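Local coordinates for AlyGC (Glaciecola chathamensis, PDB 5GKD), which cleaves alginate as a family 6 polysaccharide lyase, binding a calcium ion in the first of its two parallel beta-helix regions, at residues 194-198 with 219-223; 446-452 with 471-477; 626-631 with 685-689. All coordinates share one frame; numbering follows the deposited sequence.

Following the chain from the N terminus, interaction 1 comes first: it closes about one coil of the first parallel beta-helix, joining the turns at 194-198 and 219-223. Interaction 2 closes the first turn of the second beta-helix, where the strand and helix of 446-452 meet the end of strand 469-473. Interaction 3, also in the second beta-helix, spans more than one coil, with 53 residues between its segments, and brings together the loops that follow strands 622-625 and 681-685. The three lie in series, with no nesting or crossing. Interactions 1 and 2 are about 60 Å apart between centres, whereas the nearest atoms of interactions 1 and 3 are about 10 Å apart.

Interaction 1. Residues 194-198 with 219-223; sequences LTDSF and KSGKN. With PO4 (phosphate ion), chain H.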
loop_
_atom_site.group_PDB
_atom_site.type_symbol
_atom_site.label_atom_id
_atom_site.label_comp_id
_atom_site.label_asym_id
_atom_site.label_seq_id
_atom_site.Cartn_x
_atom_site.Cartn_y
_atom_site.Cartn_z
ATOM N N LEU A 194 -3.796 -36.956 9.214
ATOM C CA LEU A 194 -3.846 -38.330 9.702
ATOM C C LEU A 194 -4.982 -39.132 9.083
ATOM O O LEU A 194 -5.111 -40.319 9.377
ATOM C CB LEU A 194 -3.952 -38.344 11.231
ATOM C CG LEU A 194 -2.800 -37.574 11.878
ATOM C CD1 LEU A 194 -2.857 -37.623 13.390
ATOM C CD2 LEU A 194 -1.477 -38.144 11.377
ATOM N N THR A 195 -5.792 -38.530 8.223
ATOM C CA THR A 195 -6.799 -39.294 7.505
ATOM C C THR A 195 -6.188 -39.818 6.213
ATOM O O THR A 195 -5.191 -39.292 5.725
ATOM C CB THR A 195 -8.039 -38.445 7.202
ATOM O OG1 THR A 195 -7.730 -37.482 6.191
ATOM C CG2 THR A 195 -8.503 -37.710 8.452
ATOM N N ASP A 196 -6.787 -40.880 5.687
ATOM C CA ASP A 196 -6.331 -41.526 4.465
ATOM C C ASP A 196 -7.056 -40.913 3.275
ATOM O O ASP A 196 -8.287 -40.961 3.201
ATOM C CB ASP A 196 -6.596 -43.030 4.501
ATOM C CG ASP A 196 -5.730 -43.766 5.501
ATOM O OD1 ASP A 196 -4.619 -43.295 5.809
ATOM O OD2 ASP A 196 -6.162 -44.833 5.959
ATOM N N SER A 197 -6.293 -40.377 2.327
ATOM C CA SER A 197 -6.860 -39.759 1.141
ATOM C C SER A 197 -6.925 -40.699 -0.058
ATOM O O SER A 197 -7.898 -40.648 -0.808
ATOM C CB SER A 197 -6.061 -38.499 0.791
ATOM O OG SER A 197 -6.563 -37.879 -0.373
ATOM N N PHE A 198 -5.916 -41.556 -0.251
ATOM C CA PHE A 198 -5.846 -42.499 -1.381
ATOM C C PHE A 198 -5.829 -41.788 -2.731
ATOM O O PHE A 198 -6.340 -42.306 -3.715
ATOM C CB PHE A 198 -6.994 -43.510 -1.357
ATOM C CG PHE A 198 -7.065 -44.348 -0.102
ATOM C CD1 PHE A 198 -5.935 -44.906 0.450
ATOM C CD2 PHE A 198 -8.284 -44.613 0.492
ATOM C CE1 PHE A 198 -6.017 -45.707 1.595
ATOM C CE2 PHE A 198 -8.368 -45.404 1.634
ATOM C CZ PHE A 198 -7.230 -45.942 2.187
ATOM N N LYS A 219 0.037 -33.975 2.358
ATOM C CA LYS A 219 -0.411 -33.682 3.722
ATOM C C LYS A 219 -1.580 -34.583 4.097
ATOM O O LYS A 219 -2.606 -34.132 4.605
ATOM C CB LYS A 219 -0.816 -32.217 3.881
ATOM C CG LYS A 219 0.342 -31.206 3.915
ATOM C CD LYS A 219 -0.187 -29.792 4.206
ATOM C CE LYS A 219 0.927 -28.770 4.376
ATOM N NZ LYS A 219 0.416 -27.372 4.419
ATOM N N SER A 220 -1.453 -35.867 3.807
ATOM C CA SER A 220 -2.481 -36.844 4.142
ATOM C C SER A 220 -1.869 -38.225 3.947
ATOM O O SER A 220 -0.704 -38.356 3.550
ATOM C CB SER A 220 -3.733 -36.657 3.295
ATOM O OG SER A 220 -3.399 -36.528 1.929
ATOM N N GLY A 221 -2.678 -39.253 4.191
ATOM C CA GLY A 221 -2.193 -40.618 4.238
ATOM C C GLY A 221 -2.454 -41.420 2.978
ATOM O O GLY A 221 -3.458 -41.236 2.299
ATOM N N LYS A 222 -1.516 -42.322 2.683
ATOM C CA LYS A 222 -1.710 -43.417 1.725
ATOM C C LYS A 222 -2.034 -42.915 0.320
ATOM O O LYS A 222 -2.869 -43.477 -0.392
ATOM C CB LYS A 222 -2.776 -44.392 2.227
ATOM C CG LYS A 222 -2.557 -44.794 3.685
ATOM C CD LYS A 222 -2.592 -46.295 3.881
ATOM C CE LYS A 222 -3.272 -46.691 5.193
ATOM N NZ LYS A 222 -2.802 -45.957 6.386
ATOM N N ASN A 223 -1.353 -41.868 -0.094
ATOM C CA ASN A 223 -1.474 -41.393 -1.454
ATOM C C ASN A 223 -0.388 -42.032 -2.298
ATOM O O ASN A 223 0.591 -42.556 -1.781
ATOM C CB ASN A 223 -1.378 -39.869 -1.493
ATOM C CG ASN A 223 -2.464 -39.211 -0.669
ATOM O OD1 ASN A 223 -3.624 -39.619 -0.729
ATOM N ND2 ASN A 223 -2.091 -38.209 0.131
HETATM P P PO4 H . 3.828 -26.001 4.778
HETATM O O1 PO4 H . 3.775 -27.267 3.964
HETATM O O2 PO4 H . 3.665 -24.880 3.829
HETATM O O3 PO4 H . 5.182 -25.920 5.532
HETATM O O4 PO4 H . 2.586 -25.999 5.638
#
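K222 lays the start of its side chain beside the ring of F198, its CB 3.6 Å from F198 CE1, and the two side chains run the same way. Past CG the lysine is bent at every torsion, ending with chi4 at -49°, and this curl brings the ammonium back to the carboxylate of D196. The resulting salt bridge is long, its hydrogen bond weak, with K222 NZ 3.3 Å from D196 OD1. D196 also sets its CB over one face of the F198 ring, toward its rim, so ring, acid and lysine form one cluster on the turn; the ring itself stacks on H163.

Beneath that cluster the backbones are joined by a single bridge between D196 and G221. G221 N donates to T195 O at 2.9 Å, and S197 N donates to G221 O at 3.0 Å. One step on, F198 CA points its hydrogen at K222 O, 3.3 Å away. F198 and K222 both have left-handed helical backbone angles, just before strands 200-207 and 224-231, which pair in parallel on successive coils of the pectate-lyase-like beta-helix.

The inner side is polar but uncharged. N223 ND2 gives S220 OG a 2.8 Å bond lying in the amide plane, and S220 OG is also bonded to I187 O. At the other end of the amide, N223 OD1 accepts from T199 N, so both ends are held and the flip is fixed. K219 leaves the turn altogether: its extended chain carries NZ to O4 of a phosphate, 2.8 Å away, probably from the crystallisation liquor, which R240 of the carbonate pocket also binds. The coils are thus joined by main-chain hydrogen bonds, and by N223 OD1 with T199 N and S220 OG with I187 O, and the loose ion pair at the surface probably adds only modestly.

Interaction 2. Residues 446-452 with 471-477; sequences PGDNTLF and YWVSKIL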
loop_
_atom_site.group_PDB
_atom_site.type_symbol
_atom_site.label_atom_id
_atom_site.label_comp_id
_atom_site.label_asym_id
_atom_site.label_seq_id
_atom_site.Cartn_x
_atom_site.Cartn_y
_atom_site.Cartn_z
ATOM N N PRO A 446 17.031 13.836 -28.127
ATOM C CA PRO A 446 16.583 14.817 -27.127
ATOM C C PRO A 446 15.489 15.688 -27.691
ATOM O O PRO A 446 15.343 15.635 -28.877
ATOM C CB PRO A 446 17.788 15.701 -26.937
ATOM C CG PRO A 446 18.927 14.884 -27.260
ATOM C CD PRO A 446 18.493 14.128 -28.433
ATOM N N GLY A 447 14.743 16.464 -26.912
ATOM C CA GLY A 447 14.947 16.585 -25.498
ATOM C C GLY A 447 13.831 16.936 -24.526
ATOM O O GLY A 447 14.140 17.248 -23.403
ATOM N N ASP A 448 12.566 16.919 -24.925
ATOM C CA ASP A 448 11.496 17.218 -23.955
ATOM C C ASP A 448 10.329 16.281 -24.311
ATOM O O ASP A 448 9.808 16.301 -25.413
ATOM C CB ASP A 448 11.059 18.666 -23.786
ATOM C CG ASP A 448 10.091 18.857 -22.637
ATOM O OD1 ASP A 448 10.083 18.063 -21.690
ATOM O OD2 ASP A 448 9.313 19.810 -22.680
ATOM N N ASN A 449 9.969 15.430 -23.370
ATOM C CA ASN A 449 8.910 14.462 -23.586
ATOM C C ASN A 449 9.249 13.449 -24.611
ATOM O O ASN A 449 8.448 12.673 -25.011
ATOM C CB ASN A 449 7.674 15.179 -24.037
ATOM C CG ASN A 449 6.897 15.739 -22.900
ATOM O OD1 ASN A 449 5.715 15.968 -23.024
ATOM N ND2 ASN A 449 7.551 15.971 -21.789
ATOM N N THR A 450 10.466 13.465 -25.043
ATOM C CA THR A 450 10.851 12.533 -26.092
ATOM C C THR A 450 11.029 11.116 -25.557
ATOM O O THR A 450 10.840 10.142 -26.293
ATOM C CB THR A 450 12.135 13.023 -26.745
ATOM O OG1 THR A 450 12.646 12.009 -27.609
ATOM C CG2 THR A 450 13.167 13.341 -25.679
ATOM N N LEU A 451 11.394 10.988 -24.285
ATOM C CA LEU A 451 11.528 9.683 -23.655
ATOM C C LEU A 451 10.162 9.122 -23.273
ATOM O O LEU A 451 9.896 7.933 -23.468
ATOM C CB LEU A 451 12.431 9.821 -22.430
ATOM C CG LEU A 451 13.077 8.606 -21.787
ATOM C CD1 LEU A 451 13.808 7.819 -22.835
ATOM C CD2 LEU A 451 14.034 9.075 -20.713
ATOM N N PHE A 452 9.288 9.979 -22.745
ATOM C CA PHE A 452 7.907 9.605 -22.480
ATOM C C PHE A 452 7.239 9.031 -23.719
ATOM O O PHE A 452 6.513 8.037 -23.641
ATOM C CB PHE A 452 7.146 10.832 -21.973
ATOM C CG PHE A 452 5.705 10.570 -21.628
ATOM C CD1 PHE A 452 4.712 10.667 -22.598
ATOM C CD2 PHE A 452 5.338 10.263 -20.324
ATOM C CE1 PHE A 452 3.384 10.430 -22.281
ATOM C CE2 PHE A 452 4.011 10.030 -19.996
ATOM C CZ PHE A 452 3.029 10.118 -20.977
ATOM N N TYR A 471 17.802 14.990 -21.838
ATOM C CA TYR A 471 16.430 14.477 -21.837
ATOM C C TYR A 471 15.728 15.002 -20.597
ATOM O O TYR A 471 15.970 14.514 -19.491
ATOM C CB TYR A 471 16.412 12.957 -21.872
ATOM C CG TYR A 471 16.992 12.397 -23.135
ATOM C CD1 TYR A 471 18.366 12.260 -23.289
ATOM C CD2 TYR A 471 16.174 12.013 -24.180
ATOM C CE1 TYR A 471 18.901 11.750 -24.442
ATOM C CE2 TYR A 471 16.701 11.508 -25.342
ATOM C CZ TYR A 471 18.061 11.379 -25.471
ATOM O OH TYR A 471 18.589 10.865 -26.631
ATOM N N TRP A 472 14.874 15.999 -20.780
ATOM C CA TRP A 472 14.128 16.590 -19.684
ATOM C C TRP A 472 12.813 15.835 -19.543
ATOM O O TRP A 472 12.147 15.547 -20.541
ATOM C CB TRP A 472 13.898 18.084 -19.937
ATOM C CG TRP A 472 15.182 18.854 -19.856
ATOM C CD1 TRP A 472 16.096 19.018 -20.846
ATOM C CD2 TRP A 472 15.720 19.510 -18.699
ATOM N NE1 TRP A 472 17.172 19.750 -20.385
ATOM C CE2 TRP A 472 16.963 20.065 -19.071
ATOM C CE3 TRP A 472 15.267 19.688 -17.388
ATOM C CZ2 TRP A 472 17.755 20.785 -18.184
ATOM C CZ3 TRP A 472 16.047 20.406 -16.511
ATOM C CH2 TRP A 472 17.282 20.948 -16.911
ATOM N N VAL A 473 12.454 15.489 -18.314
ATOM C CA VAL A 473 11.364 14.551 -18.072
ATOM C C VAL A 473 10.368 15.222 -17.142
ATOM O O VAL A 473 10.557 15.237 -15.922
ATOM C CB VAL A 473 11.864 13.222 -17.499
ATOM C CG1 VAL A 473 10.700 12.300 -17.247
ATOM C CG2 VAL A 473 12.833 12.580 -18.471
ATOM N N SER A 474 9.308 15.783 -17.717
ATOM C CA SER A 474 8.259 16.463 -16.978
ATOM C C SER A 474 7.105 15.547 -16.600
ATOM O O SER A 474 6.205 15.980 -15.877
ATOM C CB SER A 474 7.712 17.633 -17.805
ATOM O OG SER A 474 7.455 17.217 -19.132
ATOM N N LYS A 475 7.104 14.307 -17.071
ATOM C CA LYS A 475 6.025 13.372 -16.799
ATOM C C LYS A 475 6.621 12.033 -16.402
ATOM O O LYS A 475 7.600 11.583 -17.005
ATOM C CB LYS A 475 5.114 13.209 -18.016
ATOM C CG LYS A 475 4.329 14.470 -18.323
ATOM C CD LYS A 475 3.361 14.301 -19.489
ATOM C CE LYS A 475 4.099 14.151 -20.820
ATOM N NZ LYS A 475 3.166 14.143 -22.000
ATOM N N ILE A 476 6.029 11.408 -15.382
ATOM C CA ILE A 476 6.526 10.127 -14.898
ATOM C C ILE A 476 6.596 9.128 -16.045
ATOM O O ILE A 476 5.681 9.037 -16.873
ATOM C CB ILE A 476 5.644 9.624 -13.749
ATOM C CG1 ILE A 476 5.856 10.495 -12.511
ATOM C CG2 ILE A 476 5.959 8.187 -13.418
ATOM C CD1 ILE A 476 4.979 10.089 -11.351
ATOM N N LEU A 477 7.706 8.402 -16.120
ATOM C CA LEU A 477 7.899 7.354 -17.116
ATOM C C LEU A 477 7.393 6.053 -16.513
ATOM O O LEU A 477 8.106 5.401 -15.749
ATOM C CB LEU A 477 9.370 7.242 -17.493
ATOM C CG LEU A 477 10.058 8.241 -18.424
ATOM C CD1 LEU A 477 9.201 9.428 -18.748
ATOM C CD2 LEU A 477 11.387 8.668 -17.834
#
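This is a parallel strand pairing that runs on into a helix-to-turn contact, at the first coil of the second beta-helix. One firm backbone bond defines the pairing: W472 N donates to G447 O at 3.0 Å, nearly straight at 168°. D448 and W472 then send their side chains to the same face, and the indole stacks on F496 of the next strand.

Before the strand, P446 covers the ring of Y471, with P446 CA 4.2 Å from the ring centroid in a CH-pi contact. T450, at the start of the helix, brings its CG2 to 3.6 Å from Y471 CD2. The phenol oxygen is held by Q467 O. Deeper in, the helix drops L451 into the coil, where its CD2 meets L477 CD2 at 3.9 Å; the two side chains cross at about a right angle, and L466 packs against L451 too.

Polar contacts gather on the outer side. The amide of N449 reaches across with ND2 bonding S474 OG at 2.9 Å, close to the amide plane, while its OD1 takes a weak bond from K475 NZ at 3.3 Å. K475 gets there because its chain kinks at chi3 (-69°), which swings CE over the middle of the F452 ring, 3.8 Å from the centroid. NZ stays above that same ring as a cation-pi partner, and I476 O sits at the ring's edge. Nearby, I476 packs on E121 of the second subunit. The lysine charge is therefore shared between an amide oxygen and an aromatic face, neither of them anionic, so its stabilisation here probably comes from several mild attractions together.

Interaction 3. Residues 626-631 with 685-689; sequences RGGTDE and LTVGE
R626 runs out extended from its backbone (chi1 179°) and then bends at chi3 (68°), which brings its guanidinium round to T686 and V687. V687 has CG2 tucked between its own backbone N and carbonyl carbon, which presses that methyl onto the T629 backbone, 3.6 Å from T629 CA. Both segments are loops leaving the coils of the second parallel beta-helix, and they face the first: D630 touches N180, a calcium ligand, and its side chain is about 6 Å from the metal.

The guanidinium organises its own loop first. R626 NH1 donates to D630 O at 3.0 Å, in the guanidinium plane, while NE is taken by G664 O. Between the two loops themselves, the polar links run through water. Water 1, lying over the centre of the guanidinium face, donates to R626 O at 2.8 Å and to G628 O at 2.7 Å, and accepts from T686 OG1 at 3.0 Å; three bonds thus fix it between the loops. Water 2 links R626 to V687: it donates to V687 O and takes a weak bond from R626 NH2.

E631 closes the far side, its CG against the same V687 methyl. Its OE2 forms salt bridges with R284 and R332, and R284 pairs with E689 as well, so R284, from the first beta-helix, reaches both loops, and the arginines probably balance the two acids. In addition, water 4 donates to E631 OE2 at 3.2 Å and accepts from G688 N at 3.0 Å.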
loop_
_atom_site.group_PDB
_atom_site.type_symbol
_atom_site.label_atom_id
_atom_site.label_comp_id
_atom_site.label_asym_id
_atom_site.label_seq_id
_atom_site.Cartn_x
_atom_site.Cartn_y
_atom_site.Cartn_z
ATOM N N ARG A 626 13.189 -9.849 5.656
ATOM C CA ARG A 626 12.271 -10.980 5.578
ATOM C C ARG A 626 12.052 -11.439 7.009
ATOM O O ARG A 626 12.957 -12.015 7.622
ATOM C CB ARG A 626 12.824 -12.123 4.713
ATOM C CG ARG A 626 11.897 -13.351 4.637
ATOM C CD ARG A 626 12.553 -14.552 3.933
ATOM N NE ARG A 626 13.664 -15.134 4.694
ATOM C CZ ARG A 626 13.578 -16.242 5.422
ATOM N NH1 ARG A 626 12.439 -16.903 5.470
ATOM N NH2 ARG A 626 14.630 -16.687 6.099
ATOM N N GLY A 627 10.873 -11.179 7.545
ATOM C CA GLY A 627 10.605 -11.442 8.939
ATOM C C GLY A 627 9.779 -12.689 9.200
ATOM O O GLY A 627 9.059 -13.195 8.335
ATOM N N GLY A 628 9.864 -13.152 10.435
ATOM C CA GLY A 628 9.178 -14.341 10.856
ATOM C C GLY A 628 10.073 -15.564 10.818
ATOM O O GLY A 628 11.299 -15.491 10.762
ATOM N N THR A 629 9.420 -16.714 10.841
ATOM C CA THR A 629 10.086 -17.988 11.051
ATOM C C THR A 629 9.783 -18.962 9.919
ATOM O O THR A 629 9.851 -20.173 10.113
ATOM C CB THR A 629 9.684 -18.572 12.406
ATOM O OG1 THR A 629 8.268 -18.708 12.461
ATOM C CG2 THR A 629 10.082 -17.638 13.527
ATOM N N ASP A 630 9.470 -18.454 8.736
ATOM C CA ASP A 630 9.195 -19.333 7.607
ATOM C C ASP A 630 10.473 -19.955 7.058
ATOM O O ASP A 630 11.514 -19.305 6.945
ATOM C CB ASP A 630 8.477 -18.571 6.497
ATOM C CG ASP A 630 8.232 -19.426 5.278
ATOM O OD1 ASP A 630 7.334 -20.280 5.354
ATOM O OD2 ASP A 630 8.930 -19.251 4.249
ATOM N N GLU A 631 10.380 -21.215 6.692
ATOM C CA GLU A 631 11.475 -21.919 6.042
ATOM C C GLU A 631 11.041 -22.474 4.691
ATOM O O GLU A 631 11.480 -23.540 4.268
ATOM C CB GLU A 631 12.012 -23.030 6.941
ATOM C CG GLU A 631 12.527 -22.535 8.284
ATOM C CD GLU A 631 12.911 -23.673 9.217
ATOM O OE1 GLU A 631 12.025 -24.152 9.956
ATOM O OE2 GLU A 631 14.096 -24.086 9.202
ATOM N N LEU A 685 20.276 -12.158 11.495
ATOM C CA LEU A 685 20.023 -13.498 11.036
ATOM C C LEU A 685 18.825 -14.154 11.690
ATOM O O LEU A 685 18.680 -14.074 12.862
ATOM C CB LEU A 685 21.269 -14.340 11.233
ATOM C CG LEU A 685 22.496 -13.818 10.536
ATOM C CD1 LEU A 685 23.741 -14.465 11.056
ATOM C CD2 LEU A 685 22.398 -13.895 9.025
ATOM N N THR A 686 17.968 -14.783 10.898
ATOM C CA THR A 686 16.777 -15.459 11.390
ATOM C C THR A 686 16.888 -16.976 11.264
ATOM O O THR A 686 17.943 -17.500 11.226
ATOM C CB THR A 686 15.517 -15.007 10.634
ATOM O OG1 THR A 686 15.616 -15.393 9.280
ATOM C CG2 THR A 686 15.333 -13.524 10.711
ATOM N N VAL A 687 15.776 -17.663 11.176
ATOM C CA VAL A 687 15.753 -19.085 11.024
ATOM C C VAL A 687 16.255 -19.559 9.660
ATOM O O VAL A 687 16.500 -18.788 8.786
ATOM C CB VAL A 687 14.326 -19.623 11.226
ATOM C CG1 VAL A 687 13.811 -19.237 12.572
ATOM C CG2 VAL A 687 13.394 -19.053 10.189
ATOM N N GLY A 688 16.390 -20.858 9.525
ATOM C CA GLY A 688 16.811 -21.518 8.319
ATOM C C GLY A 688 18.265 -21.628 7.961
ATOM O O GLY A 688 18.575 -21.770 6.835
ATOM N N GLU A 689 19.136 -21.540 8.953
ATOM C CA GLU A 689 20.580 -21.692 8.818
ATOM C C GLU A 689 21.139 -20.871 7.635
ATOM O O GLU A 689 21.702 -21.431 6.710
ATOM C CB GLU A 689 20.959 -23.163 8.685
ATOM C CG GLU A 689 20.475 -24.023 9.871
ATOM C CD GLU A 689 20.753 -25.515 9.713
ATOM O OE1 GLU A 689 20.166 -26.161 8.822
ATOM O OE2 GLU A 689 21.544 -26.059 10.494
HETATM O O HOH W 1 12.762 -14.612 8.654
HETATM O O HOH W 2 17.528 -16.615 6.980
HETATM O O HOH W 3 14.402 -19.414 6.808
HETATM O O HOH W 4 15.717 -22.781 11.698
#